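Local coordinates for protein UV damage endonuclease (Sulfolobus acidocaldarius, PDB 3TC3) that probably acts as a metal-dependent endonuclease that recognises UV-damaged DNA and nicks it for excision repair, using a TIM-barrel fold that carries manganese, at residues 72-77 with 295-300; 220-225 with 251-256; 264-269 with 288-293; 272-277 with 304-309. All coordinates share one frame; numbering follows the deposited sequence.

Contact 1: residues 72-77 with 295-300; sequences HEILFF and SALKAV
Ala-296, Leu-297 and Val-300 of helix 293-305 face residues 72-74 in an interface with no hydrogen bond across it and 250 Å² of buried surface. The apolar contacts centre on Ile-74. Its CG1 arm, held beside the backbone N (chi1 -70°), runs toward the helix: the end atom Ile-74 CD1 lies 3.7 Å from Ala-296 CB, and further back Ile-74 CG1 lies 3.8 Å from Val-300 CG2. The isoleucine side chain crosses that of Val-300 at about a right angle, and it crosses Leu-297 in the same way, with Ile-74 CD1 at 4.2 Å from Leu-297 CD2.

A second group sets methyls against a turn of backbone. Val-300 CG2 approaches Glu-73 O at 3.6 Å, while Val-300 CG1 comes to 4.1 Å from Glu-73 CB. Glu-73, at positive phi (67°), is the C-prime residue of a Schellman motif ending helix 48-71, so the valine packs directly on the helix terminus.

One contact involves a ring: Leu-297 CD2 sits 3.8 Å from His-72 CD2, oblique to the imidazole. That ring stacks with Trp-68 and its ND1 is hydrogen-bonded to Trp-68 O; the carboxylate of Glu-73 pairs with Lys-304.

Ile-74 also touches Trp-68 of helix 48-71 and Tyr-26 of strand 22-27, and Ala-296 rests on Val-24 and Tyr-26. The contact thus brings the last barrel helix, 293-305, over the first strand to the turn between helix 48-71 and strand 76-78.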
# COMPACT_ATOMS: atom_id res chain seq x y z
N HIS A 72 0.71 -7.47 -19.32
CA HIS A 72 1.77 -6.44 -19.42
C HIS A 72 2.94 -6.64 -18.43
O HIS A 72 3.77 -5.78 -18.29
CB HIS A 72 1.12 -5.07 -19.24
CG HIS A 72 0.22 -4.73 -20.40
ND1 HIS A 72 -1.05 -5.17 -20.50
CD2 HIS A 72 0.48 -4.03 -21.58
CE1 HIS A 72 -1.60 -4.74 -21.66
NE2 HIS A 72 -0.67 -4.08 -22.34
N GLU A 73 3.01 -7.80 -17.80
CA GLU A 73 4.17 -8.21 -16.97
C GLU A 73 4.29 -7.34 -15.69
O GLU A 73 5.40 -7.06 -15.23
CB GLU A 73 5.48 -8.27 -17.78
CG GLU A 73 5.25 -9.13 -19.10
CD GLU A 73 6.54 -9.16 -19.91
OE1 GLU A 73 7.42 -9.95 -19.54
OE2 GLU A 73 6.66 -8.37 -20.85
N ILE A 74 3.15 -6.95 -15.17
CA ILE A 74 3.04 -6.11 -13.95
C ILE A 74 2.43 -7.00 -12.84
O ILE A 74 1.25 -7.35 -12.90
CB ILE A 74 2.13 -4.91 -14.23
CG1 ILE A 74 2.88 -3.96 -15.20
CG2 ILE A 74 1.91 -4.11 -12.93
CD1 ILE A 74 1.93 -2.97 -15.86
N LEU A 75 3.27 -7.50 -11.93
CA LEU A 75 2.88 -8.62 -11.03
C LEU A 75 2.71 -8.16 -9.58
O LEU A 75 2.56 -8.97 -8.68
CB LEU A 75 3.86 -9.79 -11.11
CG LEU A 75 3.95 -10.55 -12.47
CD1 LEU A 75 4.74 -11.77 -12.29
CD2 LEU A 75 2.64 -10.76 -13.04
N PHE A 76 2.61 -6.84 -9.39
CA PHE A 76 2.37 -6.26 -8.02
C PHE A 76 1.24 -5.21 -8.24
O PHE A 76 1.16 -4.53 -9.27
CB PHE A 76 3.75 -5.61 -7.59
CG PHE A 76 3.81 -5.03 -6.17
CD1 PHE A 76 2.86 -5.36 -5.14
CD2 PHE A 76 4.94 -4.22 -5.87
CE1 PHE A 76 3.07 -4.82 -3.85
CE2 PHE A 76 5.15 -3.65 -4.59
CZ PHE A 76 4.19 -3.99 -3.55
N PHE A 77 0.35 -5.08 -7.25
CA PHE A 77 -0.72 -4.07 -7.35
C PHE A 77 -1.12 -3.62 -5.97
O PHE A 77 -1.14 -4.42 -5.03
CB PHE A 77 -1.95 -4.68 -8.07
CG PHE A 77 -2.93 -3.63 -8.49
CD1 PHE A 77 -2.59 -2.68 -9.51
CD2 PHE A 77 -4.24 -3.53 -7.87
CE1 PHE A 77 -3.52 -1.63 -9.78
CE2 PHE A 77 -5.15 -2.51 -8.23
CZ PHE A 77 -4.78 -1.56 -9.25
N SER A 295 3.69 4.73 -16.18
CA SER A 295 4.97 4.52 -15.60
C SER A 295 5.28 3.05 -15.36
O SER A 295 6.47 2.68 -15.45
CB SER A 295 5.15 5.33 -14.28
OG SER A 295 5.46 6.67 -14.61
N ALA A 296 4.28 2.21 -15.03
CA ALA A 296 4.56 0.81 -14.83
C ALA A 296 5.05 0.18 -16.13
O ALA A 296 5.98 -0.64 -16.09
CB ALA A 296 3.32 0.10 -14.35
N LEU A 297 4.49 0.64 -17.25
CA LEU A 297 4.99 0.15 -18.56
C LEU A 297 6.41 0.57 -18.82
O LEU A 297 7.17 -0.26 -19.32
CB LEU A 297 4.10 0.58 -19.72
CG LEU A 297 2.70 -0.06 -19.61
CD1 LEU A 297 1.80 0.56 -20.64
CD2 LEU A 297 2.75 -1.59 -19.74
N LYS A 298 6.78 1.80 -18.43
CA LYS A 298 8.16 2.29 -18.65
C LYS A 298 9.04 1.42 -17.75
O LYS A 298 10.13 0.96 -18.18
CB LYS A 298 8.25 3.75 -18.24
CG LYS A 298 7.48 4.88 -19.05
CD LYS A 298 7.67 6.27 -18.22
CE LYS A 298 7.34 7.52 -18.98
NZ LYS A 298 7.91 8.60 -18.07
N ALA A 299 8.61 1.14 -16.49
CA ALA A 299 9.51 0.38 -15.64
C ALA A 299 9.70 -1.10 -16.09
O ALA A 299 10.80 -1.63 -15.97
CB ALA A 299 8.96 0.44 -14.17
N VAL A 300 8.62 -1.73 -16.62
CA VAL A 300 8.74 -3.11 -17.10
C VAL A 300 9.78 -3.11 -18.26
O VAL A 300 10.63 -4.02 -18.27
CB VAL A 300 7.35 -3.54 -17.60
CG1 VAL A 300 7.47 -4.81 -18.48
CG2 VAL A 300 6.50 -3.91 -16.47

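Contact 2: residues 220-225 with 251-256; sequences DNLHHS and DYSEQE. With MN (manganese (II) ion), chain C.
The manganese site at the carboxy-terminal end of the barrel strands brings Asp-220 and Asp-251 together, their CA atoms 4.6 Å apart across a parallel bridge. Asp-220 OD2 binds manganese at 1.9 Å. The two carboxylate planes stand 81° apart. Asp-251 OD2 stands at a long 2.8 Å from the metal and takes a hydrogen bond from Gln-160; Glu-195 and Glu-288 complete the site. Asp-220 is the N-cap of helix 221-226; its OD1 accepts from His-223 N at 2.9 Å, tying a metal ligand to the helix.

In this TIM barrel, strand 217-220 passes straight into that helix while strand 249-252 runs on into a loop, and Asn-221 clamps the loop. Asn-221 N donates to Asp-251 O (3.1 Å). With CG between the backbone N and the carbonyl carbon (chi1 67°), the amide reaches the next peptides: Asn-221 OD1 takes Ser-253 N on an in-plane lone pair at 2.8 Å, and ND2 gives a weak bond to Ser-253 O. An alanine here removes the amide and is likely to leave Ser-253 N without this acceptor. Leu-222 packs alongside, CD2 lying 3.7 Å from Glu-254 O and CD1 3.8 Å from Gln-255 N.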
# COMPACT_ATOMS: atom_id res chain seq x y z
N ASP A 220 10.45 3.85 1.45
CA ASP A 220 10.00 4.83 0.47
C ASP A 220 11.19 5.69 0.15
O ASP A 220 11.70 6.36 1.02
CB ASP A 220 8.89 5.62 1.03
CG ASP A 220 8.38 6.56 -0.00
OD1 ASP A 220 9.06 7.45 -0.49
OD2 ASP A 220 7.16 6.35 -0.37
N ASN A 221 11.64 5.60 -1.11
CA ASN A 221 12.92 6.25 -1.45
C ASN A 221 12.80 7.80 -1.41
O ASN A 221 13.74 8.43 -0.95
CB ASN A 221 13.43 5.79 -2.78
CG ASN A 221 12.60 6.21 -3.93
OD1 ASN A 221 11.34 6.17 -3.90
ND2 ASN A 221 13.29 6.62 -5.01
N LEU A 222 11.72 8.38 -1.92
CA LEU A 222 11.62 9.86 -1.94
C LEU A 222 11.55 10.32 -0.48
O LEU A 222 12.24 11.25 -0.10
CB LEU A 222 10.36 10.25 -2.70
CG LEU A 222 10.07 11.77 -2.71
CD1 LEU A 222 11.21 12.53 -3.34
CD2 LEU A 222 8.76 12.03 -3.49
N HIS A 223 10.78 9.61 0.37
CA HIS A 223 10.71 10.07 1.75
C HIS A 223 12.04 10.01 2.46
O HIS A 223 12.40 10.90 3.26
CB HIS A 223 9.69 9.25 2.53
CG HIS A 223 8.26 9.36 2.03
ND1 HIS A 223 7.29 8.51 2.50
CD2 HIS A 223 7.68 10.14 1.05
CE1 HIS A 223 6.11 8.77 1.88
NE2 HIS A 223 6.31 9.74 0.97
N HIS A 224 12.76 8.94 2.21
CA HIS A 224 14.10 8.81 2.81
C HIS A 224 15.04 9.88 2.30
O HIS A 224 15.83 10.39 3.10
CB HIS A 224 14.61 7.41 2.44
CG HIS A 224 16.04 7.14 2.97
ND1 HIS A 224 16.28 6.89 4.30
CD2 HIS A 224 17.27 7.09 2.32
CE1 HIS A 224 17.64 6.73 4.48
NE2 HIS A 224 18.23 6.82 3.27
N SER A 225 14.95 10.24 1.02
CA SER A 225 15.85 11.24 0.47
C SER A 225 15.62 12.56 1.24
O SER A 225 16.57 13.38 1.43
CB SER A 225 15.60 11.42 -1.01
OG SER A 225 14.43 12.16 -1.33
N ASP A 251 8.47 1.36 -1.94
CA ASP A 251 7.68 2.42 -2.64
C ASP A 251 8.60 3.35 -3.39
O ASP A 251 9.51 3.96 -2.75
CB ASP A 251 6.86 3.25 -1.68
CG ASP A 251 5.62 2.53 -1.11
OD1 ASP A 251 5.11 1.60 -1.67
OD2 ASP A 251 5.09 3.04 -0.12
N TYR A 252 8.48 3.40 -4.71
CA TYR A 252 9.36 4.22 -5.53
C TYR A 252 8.60 5.47 -5.96
O TYR A 252 7.54 5.41 -6.59
CB TYR A 252 9.85 3.45 -6.78
CG TYR A 252 10.70 4.38 -7.66
CD1 TYR A 252 10.11 5.18 -8.70
CD2 TYR A 252 12.08 4.46 -7.50
CE1 TYR A 252 10.86 6.01 -9.50
CE2 TYR A 252 12.84 5.20 -8.30
CZ TYR A 252 12.26 6.05 -9.28
OH TYR A 252 13.10 6.82 -10.03
N SER A 253 9.19 6.61 -5.69
CA SER A 253 8.70 7.87 -6.26
C SER A 253 9.82 8.81 -6.53
O SER A 253 10.97 8.47 -6.31
CB SER A 253 7.67 8.56 -5.32
OG SER A 253 6.94 9.48 -6.17
N GLU A 254 9.45 9.93 -7.17
CA GLU A 254 10.43 10.97 -7.45
C GLU A 254 9.80 12.31 -7.16
O GLU A 254 8.57 12.43 -7.15
CB GLU A 254 10.85 10.99 -8.93
CG GLU A 254 11.50 9.67 -9.43
CD GLU A 254 11.79 9.74 -10.86
OE1 GLU A 254 11.99 10.86 -11.40
OE2 GLU A 254 11.85 8.69 -11.47
N GLN A 255 10.66 13.29 -6.99
CA GLN A 255 10.23 14.64 -6.81
C GLN A 255 9.70 15.22 -8.12
O GLN A 255 10.37 15.11 -9.15
CB GLN A 255 11.43 15.39 -6.26
CG GLN A 255 11.14 16.94 -6.27
CD GLN A 255 10.15 17.24 -5.18
OE1 GLN A 255 10.30 16.74 -4.04
NE2 GLN A 255 9.11 18.02 -5.51
N GLU A 256 8.47 15.82 -8.10
CA GLU A 256 8.04 16.62 -9.30
C GLU A 256 8.85 17.93 -9.39
O GLU A 256 8.91 18.68 -8.42
CB GLU A 256 6.60 16.95 -9.21
CG GLU A 256 6.01 17.65 -10.49
CD GLU A 256 5.87 16.76 -11.67
OE1 GLU A 256 6.51 15.66 -11.67
OE2 GLU A 256 5.05 17.14 -12.58
MN MN C . 5.29 5.82 -0.19
O HOH W 1 3.00 5.49 0.40

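Contact 3: residues 264-269 with 288-293; sequences HATTIN and EVKDKE. With MN (manganese (II) ion), chain C.
Two loops at the carboxy-terminal mouth of the barrel, one following strand 249-252 and the other following strand 283-287, meet beside the metal site. Glu-288 belongs to both the site and the contact: its OE1 binds manganese at 2.3 Å, its OE2 pairs with Arg-78, and His-264 CE1 lies 3.7 Å from OE1, with ring and carboxylate planes 35° apart. The backbones are joined by Lys-290 N, which donates to Ala-265 O at 3.0 Å.

Loops after the strands commonly line the active site of a TIM barrel, and here they border the metal; a type I turn from Val-289 to Lys-292 leads into helix 293-305. Asp-291, within that turn, accepts from Thr-267: OG1, anti to the backbone N (chi1 -168°), donates to Asp-291 OD2 at 2.5 Å, on the syn side but 29° out of the carboxylate plane. Asp-291 OD1 turns to Ser-295 in the following helix, while Lys-298 also reaches Thr-267 OG1. Putting an alanine in place of Asp-291 removes both oxygens and would probably leave the Thr-267 hydroxyl without this acceptor and Ser-295 OG without its tie to the turn.

Deeper in, Ile-268 CG2 lies 3.9 Å from Val-289 CG1. On the outer side, water 3 accepts from His-264 N at 2.9 Å and also from Lys-290 NZ, whose chain, bent at chi2 and chi4, passes alongside Thr-266.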
# COMPACT_ATOMS: atom_id res chain seq x y z
N HIS A 264 4.77 14.24 -5.33
CA HIS A 264 5.14 13.08 -6.19
C HIS A 264 5.10 13.47 -7.70
O HIS A 264 4.27 14.22 -8.16
CB HIS A 264 4.11 11.95 -6.03
CG HIS A 264 4.23 11.13 -4.77
ND1 HIS A 264 3.36 10.12 -4.50
CD2 HIS A 264 5.13 11.17 -3.72
CE1 HIS A 264 3.66 9.57 -3.31
NE2 HIS A 264 4.75 10.20 -2.83
N ALA A 265 6.07 12.95 -8.42
CA ALA A 265 6.20 13.16 -9.83
C ALA A 265 4.96 12.68 -10.60
O ALA A 265 4.27 11.72 -10.22
CB ALA A 265 7.42 12.44 -10.33
N THR A 266 4.76 13.38 -11.73
CA THR A 266 3.62 13.03 -12.58
C THR A 266 3.96 11.81 -13.46
O THR A 266 3.06 11.22 -14.07
CB THR A 266 3.19 14.24 -13.46
OG1 THR A 266 4.32 14.91 -13.97
CG2 THR A 266 2.38 15.19 -12.58
N THR A 267 5.25 11.46 -13.52
CA THR A 267 5.66 10.22 -14.23
C THR A 267 7.07 9.91 -13.77
O THR A 267 7.75 10.81 -13.23
CB THR A 267 5.69 10.49 -15.80
OG1 THR A 267 5.81 9.23 -16.50
CG2 THR A 267 6.90 11.41 -16.21
N ILE A 268 7.51 8.68 -13.95
CA ILE A 268 8.89 8.36 -13.58
C ILE A 268 9.83 8.88 -14.66
O ILE A 268 9.50 8.97 -15.84
CB ILE A 268 9.20 6.85 -13.35
CG1 ILE A 268 8.88 6.03 -14.62
CG2 ILE A 268 8.37 6.32 -12.16
CD1 ILE A 268 9.42 4.54 -14.35
N ASN A 269 11.04 9.24 -14.22
CA ASN A 269 12.09 9.56 -15.16
C ASN A 269 12.96 8.30 -15.39
O ASN A 269 13.45 7.68 -14.44
CB ASN A 269 12.94 10.69 -14.55
CG ASN A 269 14.14 11.02 -15.43
OD1 ASN A 269 15.13 10.29 -15.47
ND2 ASN A 269 14.02 12.09 -16.19
N GLU A 288 4.76 5.05 -7.14
CA GLU A 288 3.77 6.04 -6.64
C GLU A 288 3.97 7.34 -7.40
O GLU A 288 4.80 8.25 -7.01
CB GLU A 288 4.07 6.31 -5.14
CG GLU A 288 3.80 5.10 -4.28
CD GLU A 288 3.86 5.42 -2.80
OE1 GLU A 288 4.81 6.16 -2.40
OE2 GLU A 288 3.07 4.85 -2.05
N VAL A 289 3.51 7.26 -8.62
CA VAL A 289 3.58 8.45 -9.51
C VAL A 289 2.20 8.62 -10.14
O VAL A 289 1.38 7.72 -10.24
CB VAL A 289 4.67 8.28 -10.56
CG1 VAL A 289 6.08 8.52 -9.90
CG2 VAL A 289 4.56 6.96 -11.36
N LYS A 290 1.96 9.82 -10.67
CA LYS A 290 0.59 10.13 -10.93
C LYS A 290 0.07 9.50 -12.24
O LYS A 290 -1.15 9.37 -12.36
CB LYS A 290 0.44 11.64 -11.10
CG LYS A 290 0.84 12.40 -9.77
CD LYS A 290 -0.17 12.23 -8.73
CE LYS A 290 0.26 13.19 -7.56
NZ LYS A 290 0.18 12.43 -6.28
N ASP A 291 0.97 9.08 -13.14
CA ASP A 291 0.43 8.40 -14.37
C ASP A 291 0.37 6.89 -14.29
O ASP A 291 0.04 6.23 -15.32
CB ASP A 291 1.25 8.83 -15.65
CG ASP A 291 2.69 8.41 -15.65
OD1 ASP A 291 3.15 7.82 -14.62
OD2 ASP A 291 3.33 8.67 -16.68
N LYS A 292 0.56 6.34 -13.09
CA LYS A 292 0.06 4.94 -12.80
C LYS A 292 0.58 3.94 -13.83
O LYS A 292 1.81 3.75 -13.93
CB LYS A 292 -1.47 4.88 -12.62
CG LYS A 292 -1.84 5.72 -11.39
CD LYS A 292 -3.35 5.61 -11.07
CE LYS A 292 -3.81 6.47 -9.91
NZ LYS A 292 -3.13 5.97 -8.63
N GLU A 293 -0.31 3.27 -14.54
CA GLU A 293 0.14 2.16 -15.42
C GLU A 293 1.13 2.63 -16.53
O GLU A 293 1.90 1.81 -16.99
CB GLU A 293 -1.06 1.42 -16.11
CG GLU A 293 -1.74 2.27 -17.21
CD GLU A 293 -2.60 3.46 -16.71
OE1 GLU A 293 -2.91 3.65 -15.48
OE2 GLU A 293 -3.05 4.23 -17.60
MN MN C . 5.29 5.82 -0.19
O HOH W 2 1.21 9.59 -7.08
O HOH W 3 2.08 14.19 -4.27
O HOH W 1 3.00 5.49 0.40

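Contact 4: residues 272-277 with 304-309; sequences NFRRFV and KELNKL
The backbones stay well apart, with CA atoms no nearer than 8.6 Å (Val-277 to Lys-308), so side chains from helix 270-279 and from the end of helix 293-305 must span the gap. Arg-274, extended from CG to NE, meets the carboxylate of Glu-305 end-on in a two-bond salt bridge. Arg-274 NH2 donates to Glu-305 OE1 at a very short 2.5 Å, and Arg-274 NH1 to Glu-305 OE2 at 3.0 Å. The latter oxygen lies 11° from the guanidinium plane but is met 41° above the carboxylate plane; the two groups are inclined by 30°. NE pairs with Glu-270, giving the arginine a second acidic partner.

Next along the interface, Val-277 CG2 presses on Leu-306 CD1 at 3.4 Å, tighter than usual for two carbons. Lys-308, its chain bent at chi3 and chi4, brings NZ to Val-277 O at 2.8 Å, and the same ammonium also bonds Val-280 O, so it gathers carbonyls near the end of helix 270-279.

Asn-307, at positive phi, is the C-prime residue of a Schellman motif closing helix 293-305. The contact joins two consecutive outer helices of the TIM barrel, those flanking strand 283-287, at the surface and away from the metal site.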
# COMPACT_ATOMS: atom_id res chain seq x y z
N ASN A 272 16.47 8.26 -13.84
CA ASN A 272 16.41 8.16 -12.37
C ASN A 272 16.06 6.73 -11.97
O ASN A 272 16.62 6.18 -11.03
CB ASN A 272 15.41 9.17 -11.76
CG ASN A 272 15.92 10.58 -11.83
OD1 ASN A 272 17.11 10.82 -11.88
ND2 ASN A 272 15.02 11.52 -11.84
N PHE A 273 15.08 6.15 -12.68
CA PHE A 273 14.67 4.79 -12.33
C PHE A 273 15.78 3.79 -12.58
O PHE A 273 16.01 2.90 -11.74
CB PHE A 273 13.35 4.44 -13.10
CG PHE A 273 12.81 3.09 -12.73
CD1 PHE A 273 12.24 2.89 -11.48
CD2 PHE A 273 12.94 2.02 -13.62
CE1 PHE A 273 11.76 1.57 -11.13
CE2 PHE A 273 12.45 0.75 -13.29
CZ PHE A 273 11.85 0.53 -12.05
N ARG A 274 16.43 3.96 -13.74
CA ARG A 274 17.60 3.09 -14.02
C ARG A 274 18.66 3.23 -12.93
O ARG A 274 19.26 2.22 -12.49
CB ARG A 274 18.18 3.43 -15.39
CG ARG A 274 17.34 2.91 -16.52
CD ARG A 274 17.86 3.48 -17.85
NE ARG A 274 17.15 2.90 -18.97
CZ ARG A 274 17.47 1.76 -19.53
NH1 ARG A 274 18.48 1.03 -19.06
NH2 ARG A 274 16.70 1.33 -20.54
N ARG A 275 18.94 4.42 -12.45
CA ARG A 275 19.97 4.58 -11.42
C ARG A 275 19.56 3.88 -10.13
O ARG A 275 20.38 3.23 -9.43
CB ARG A 275 20.24 6.03 -11.13
CG ARG A 275 21.52 6.58 -11.81
CD ARG A 275 21.81 8.00 -11.30
NE ARG A 275 21.23 8.92 -12.26
CZ ARG A 275 20.15 9.65 -12.05
NH1 ARG A 275 19.53 9.58 -10.87
NH2 ARG A 275 19.68 10.44 -13.04
N PHE A 276 18.26 3.94 -9.81
CA PHE A 276 17.77 3.25 -8.66
C PHE A 276 17.88 1.72 -8.78
O PHE A 276 18.30 1.03 -7.84
CB PHE A 276 16.27 3.67 -8.49
CG PHE A 276 15.67 3.11 -7.25
CD1 PHE A 276 15.90 3.77 -6.02
CD2 PHE A 276 14.88 1.99 -7.30
CE1 PHE A 276 15.36 3.33 -4.86
CE2 PHE A 276 14.30 1.48 -6.03
CZ PHE A 276 14.63 2.13 -4.83
N VAL A 277 17.41 1.18 -9.88
CA VAL A 277 17.34 -0.29 -9.95
C VAL A 277 18.77 -0.87 -10.07
O VAL A 277 18.93 -2.04 -9.77
CB VAL A 277 16.51 -0.83 -11.10
CG1 VAL A 277 15.01 -0.53 -10.89
CG2 VAL A 277 16.95 -0.32 -12.37
N LYS A 304 13.23 -5.33 -18.10
CA LYS A 304 13.41 -6.43 -19.04
C LYS A 304 14.79 -6.23 -19.67
O LYS A 304 15.57 -7.19 -19.83
CB LYS A 304 12.33 -6.41 -20.14
CG LYS A 304 10.99 -6.99 -19.69
CD LYS A 304 9.80 -6.74 -20.67
CE LYS A 304 9.86 -7.70 -21.83
NZ LYS A 304 8.54 -7.86 -22.50
N GLU A 305 15.09 -4.99 -20.01
CA GLU A 305 16.39 -4.67 -20.59
C GLU A 305 17.55 -4.99 -19.67
O GLU A 305 18.59 -5.46 -20.11
CB GLU A 305 16.42 -3.27 -21.12
CG GLU A 305 17.76 -2.92 -21.71
CD GLU A 305 18.09 -1.48 -21.48
OE1 GLU A 305 17.24 -0.67 -21.92
OE2 GLU A 305 19.18 -1.18 -20.90
N LEU A 306 17.34 -4.80 -18.38
CA LEU A 306 18.36 -5.07 -17.39
C LEU A 306 18.32 -6.52 -16.86
O LEU A 306 19.02 -6.85 -15.91
CB LEU A 306 18.22 -4.08 -16.24
CG LEU A 306 18.47 -2.61 -16.51
CD1 LEU A 306 18.07 -1.84 -15.25
CD2 LEU A 306 19.96 -2.32 -16.96
N ASN A 307 17.50 -7.38 -17.48
CA ASN A 307 17.31 -8.78 -17.03
C ASN A 307 16.98 -8.90 -15.56
O ASN A 307 17.42 -9.82 -14.88
CB ASN A 307 18.56 -9.62 -17.36
CG ASN A 307 18.83 -9.62 -18.81
OD1 ASN A 307 17.92 -9.88 -19.59
ND2 ASN A 307 20.06 -9.29 -19.21
N LYS A 308 16.22 -7.94 -15.06
CA LYS A 308 15.81 -7.94 -13.67
C LYS A 308 14.33 -7.99 -13.51
O LYS A 308 13.83 -7.75 -12.39
CB LYS A 308 16.36 -6.69 -12.93
CG LYS A 308 17.74 -6.98 -12.41
CD LYS A 308 18.01 -6.11 -11.23
CE LYS A 308 19.00 -5.05 -11.53
NZ LYS A 308 19.86 -4.66 -10.36
N LEU A 309 13.60 -8.32 -14.56
CA LEU A 309 12.14 -8.44 -14.43
C LEU A 309 11.69 -9.82 -13.94
O LEU A 309 12.06 -10.84 -14.53
CB LEU A 309 11.44 -8.08 -15.75
CG LEU A 309 9.89 -8.19 -15.70
CD1 LEU A 309 9.23 -7.00 -15.06
CD2 LEU A 309 9.39 -8.31 -17.12

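Overall arrangement
Contact 2 is the buried one, contacts 1 and 3 are partly buried, and contact 4 lies at the surface, its centre about 22 Å from that of the chain. Contacts 2 and 3 share the manganese, water 1 and carboxylate chemistry at one mouth of the barrel, and Ser-253 OG of the former bonds Glu-288 O of the latter. Contacts 1 and 4 both use helix 293-305, but contact 1 rests on methyl packing, whereas contact 4 adds a salt bridge and a lysine-carbonyl bond to its one methyl contact. Glu-73 and Lys-304 link them by another salt bridge. Contact 3 is tied to contact 1 through Lys-298 and Ser-295, and contact 2 to contact 4 through Glu-254 and Asn-272.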